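PDB 3K49: mRNA-binding protein PUF3 from Saccharomyces cerevisiae, which binds the 3' untranslated region of COX17 mRNA, promoting its deadenylation and decay, and localizes mRNAs for mitochondrial proteins near mitochondria. Local coordinates for residues G31-F36 and E59-E64. Residues are numbered along the deposited sequence; the frame is centred on the assembly and turned at random.
Sequences GHSLEF and EVIFNE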
loop_
_atom_site.group_PDB
_atom_site.type_symbol
_atom_site.label_atom_id
_atom_site.label_comp_id
_atom_site.label_asym_id
_atom_site.label_seq_id
_atom_site.Cartn_x
_atom_site.Cartn_y
_atom_site.Cartn_z
ATOM N N GLY A 31 12.808 30.444 -27.666
ATOM C CA GLY A 31 12.428 31.644 -26.944
ATOM C C GLY A 31 11.720 31.407 -25.605
ATOM O O GLY A 31 11.976 32.108 -24.613
ATOM N N HIS A 32 10.851 30.395 -25.576
ATOM C CA HIS A 32 9.744 30.367 -24.628
ATOM C C HIS A 32 9.544 29.039 -23.914
ATOM O O HIS A 32 8.409 28.581 -23.757
ATOM C CB HIS A 32 8.469 30.751 -25.373
ATOM C CG HIS A 32 8.643 31.922 -26.281
ATOM N ND1 HIS A 32 7.756 32.952 -26.352
ATOM C CD2 HIS A 32 9.583 32.226 -27.183
ATOM C CE1 HIS A 32 8.152 33.835 -27.242
ATOM N NE2 HIS A 32 9.264 33.420 -27.762
ATOM N N SER A 33 10.638 28.439 -23.455
ATOM C CA SER A 33 10.563 27.126 -22.819
ATOM C C SER A 33 9.794 27.142 -21.483
ATOM O O SER A 33 8.875 26.342 -21.275
ATOM C CB SER A 33 11.963 26.551 -22.621
ATOM O OG SER A 33 12.627 26.407 -23.860
ATOM N N LEU A 34 10.176 28.053 -20.591
ATOM C CA LEU A 34 9.547 28.175 -19.279
ATOM C C LEU A 34 8.043 28.356 -19.416
ATOM O O LEU A 34 7.268 27.759 -18.682
ATOM C CB LEU A 34 10.140 29.351 -18.512
ATOM C CG LEU A 34 9.852 29.301 -17.016
ATOM C CD1 LEU A 34 10.643 28.163 -16.401
ATOM C CD2 LEU A 34 10.183 30.627 -16.344
ATOM N N GLU A 35 7.637 29.158 -20.391
ATOM C CA GLU A 35 6.224 29.413 -20.642
ATOM C C GLU A 35 5.552 28.218 -21.319
ATOM O O GLU A 35 4.341 28.048 -21.244
ATOM C CB GLU A 35 6.074 30.688 -21.483
ATOM C CG GLU A 35 4.764 30.829 -22.246
ATOM C CD GLU A 35 4.906 31.722 -23.482
ATOM O OE1 GLU A 35 5.708 32.687 -23.449
ATOM O OE2 GLU A 35 4.222 31.448 -24.494
ATOM N N PHE A 36 6.334 27.385 -21.993
ATOM C CA PHE A 36 5.789 26.129 -22.507
ATOM C C PHE A 36 5.607 25.102 -21.402
ATOM O O PHE A 36 4.657 24.319 -21.421
ATOM C CB PHE A 36 6.680 25.554 -23.596
ATOM C CG PHE A 36 6.159 25.786 -24.984
ATOM C CD1 PHE A 36 6.143 27.061 -25.528
ATOM C CD2 PHE A 36 5.684 24.729 -25.746
ATOM C CE1 PHE A 36 5.670 27.283 -26.806
ATOM C CE2 PHE A 36 5.206 24.943 -27.027
ATOM C CZ PHE A 36 5.197 26.228 -27.555
ATOM N N GLU A 59 19.745 19.451 -24.426
ATOM C CA GLU A 59 20.629 20.453 -23.830
ATOM C C GLU A 59 20.045 21.840 -23.949
ATOM O O GLU A 59 20.058 22.610 -22.995
ATOM C CB GLU A 59 22.015 20.457 -24.486
ATOM C CG GLU A 59 22.891 19.250 -24.152
ATOM C CD GLU A 59 24.112 19.144 -25.069
ATOM O OE1 GLU A 59 24.924 20.106 -25.118
ATOM O OE2 GLU A 59 24.245 18.096 -25.746
ATOM N N VAL A 60 19.522 22.154 -25.124
ATOM C CA VAL A 60 19.064 23.515 -25.379
ATOM C C VAL A 60 17.887 23.878 -24.494
ATOM O O VAL A 60 17.842 24.980 -23.945
ATOM C CB VAL A 60 18.762 23.781 -26.877
ATOM C CG1 VAL A 60 18.000 25.072 -27.045
ATOM C CG2 VAL A 60 20.067 23.826 -27.659
ATOM N N ILE A 61 16.941 22.953 -24.358
ATOM C CA ILE A 61 15.830 23.136 -23.425
ATOM C C ILE A 61 16.330 23.248 -21.990
ATOM O O ILE A 61 15.954 24.166 -21.269
ATOM C CB ILE A 61 14.829 21.980 -23.486
ATOM C CG1 ILE A 61 14.298 21.816 -24.909
ATOM C CG2 ILE A 61 13.679 22.245 -22.524
ATOM C CD1 ILE A 61 13.392 22.952 -25.359
ATOM N N PHE A 62 17.192 22.320 -21.583
ATOM C CA PHE A 62 17.670 22.290 -20.200
ATOM C C PHE A 62 18.435 23.542 -19.801
ATOM O O PHE A 62 18.172 24.123 -18.751
ATOM C CB PHE A 62 18.545 21.067 -19.937
ATOM C CG PHE A 62 19.060 20.980 -18.525
ATOM C CD1 PHE A 62 20.284 21.535 -18.180
ATOM C CD2 PHE A 62 18.315 20.329 -17.537
ATOM C CE1 PHE A 62 20.760 21.457 -16.877
ATOM C CE2 PHE A 62 18.782 20.230 -16.228
ATOM C CZ PHE A 62 20.006 20.798 -15.895
ATOM N N ASN A 63 19.396 23.949 -20.620
ATOM C CA ASN A 63 20.221 25.105 -20.278
ATOM C C ASN A 63 19.390 26.384 -20.232
ATOM O O ASN A 63 19.787 27.390 -19.640
ATOM C CB ASN A 63 21.411 25.232 -21.235
ATOM C CG ASN A 63 22.338 24.029 -21.164
ATOM O OD1 ASN A 63 22.255 23.225 -20.230
ATOM N ND2 ASN A 63 23.220 23.891 -22.153
ATOM N N GLU A 64 18.213 26.317 -20.837
ATOM C CA GLU A 64 17.293 27.433 -20.824
ATOM C C GLU A 64 16.429 27.480 -19.555
ATOM O O GLU A 64 16.161 28.555 -19.025
ATOM C CB GLU A 64 16.397 27.370 -22.061
ATOM C CG GLU A 64 15.734 28.686 -22.424
ATOM C CD GLU A 64 14.554 28.496 -23.364
ATOM O OE1 GLU A 64 13.493 29.140 -23.150
ATOM O OE2 GLU A 64 14.692 27.688 -24.312
#
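The carboxylate of E64 closes on S33, the first residue of helix 33-37, and shows how a side chain from another helix can take up an N-H group at a helix start. S33 N donates to E64 OE1 at 3.0 Å, with an N-H...O angle of 154°. The donor reaches OE1 on its syn side, 26° out of the carboxylate plane. The other oxygen, E64 OE2, faces the hydroxyl S33 OG, but the two atoms lie implausibly close together, and this second bond is doubtful. E64 reaches S33 with CG anti to its backbone N (chi1 -160°) and the chain extended beyond. The negative group sits at the N-terminal end of the helix, where the helix dipole would probably favour it. Within the Pumilio homology domain, a superhelix of repeated helical units that binds RNA, this contact ties the short helix 33-37 of Pumilio 1 to helix 55-65, which runs to the start of Pumilio 2. An alanine in place of E64 would probably leave S33 N without its carboxylate acceptor at the helix start. Beside the polar pair, I61 brings its terminal methyl CD1 to about 3.8 Å from S33 OG, while the same side chain also touches L26. G31 borders the carboxylate through its carbonyl oxygen, O lying 3.6 Å from E64 OE1. F36, which does not reach 59-64, packs against L7 and L8 of helix 6-12 and F45 and I46 of helix 40-50.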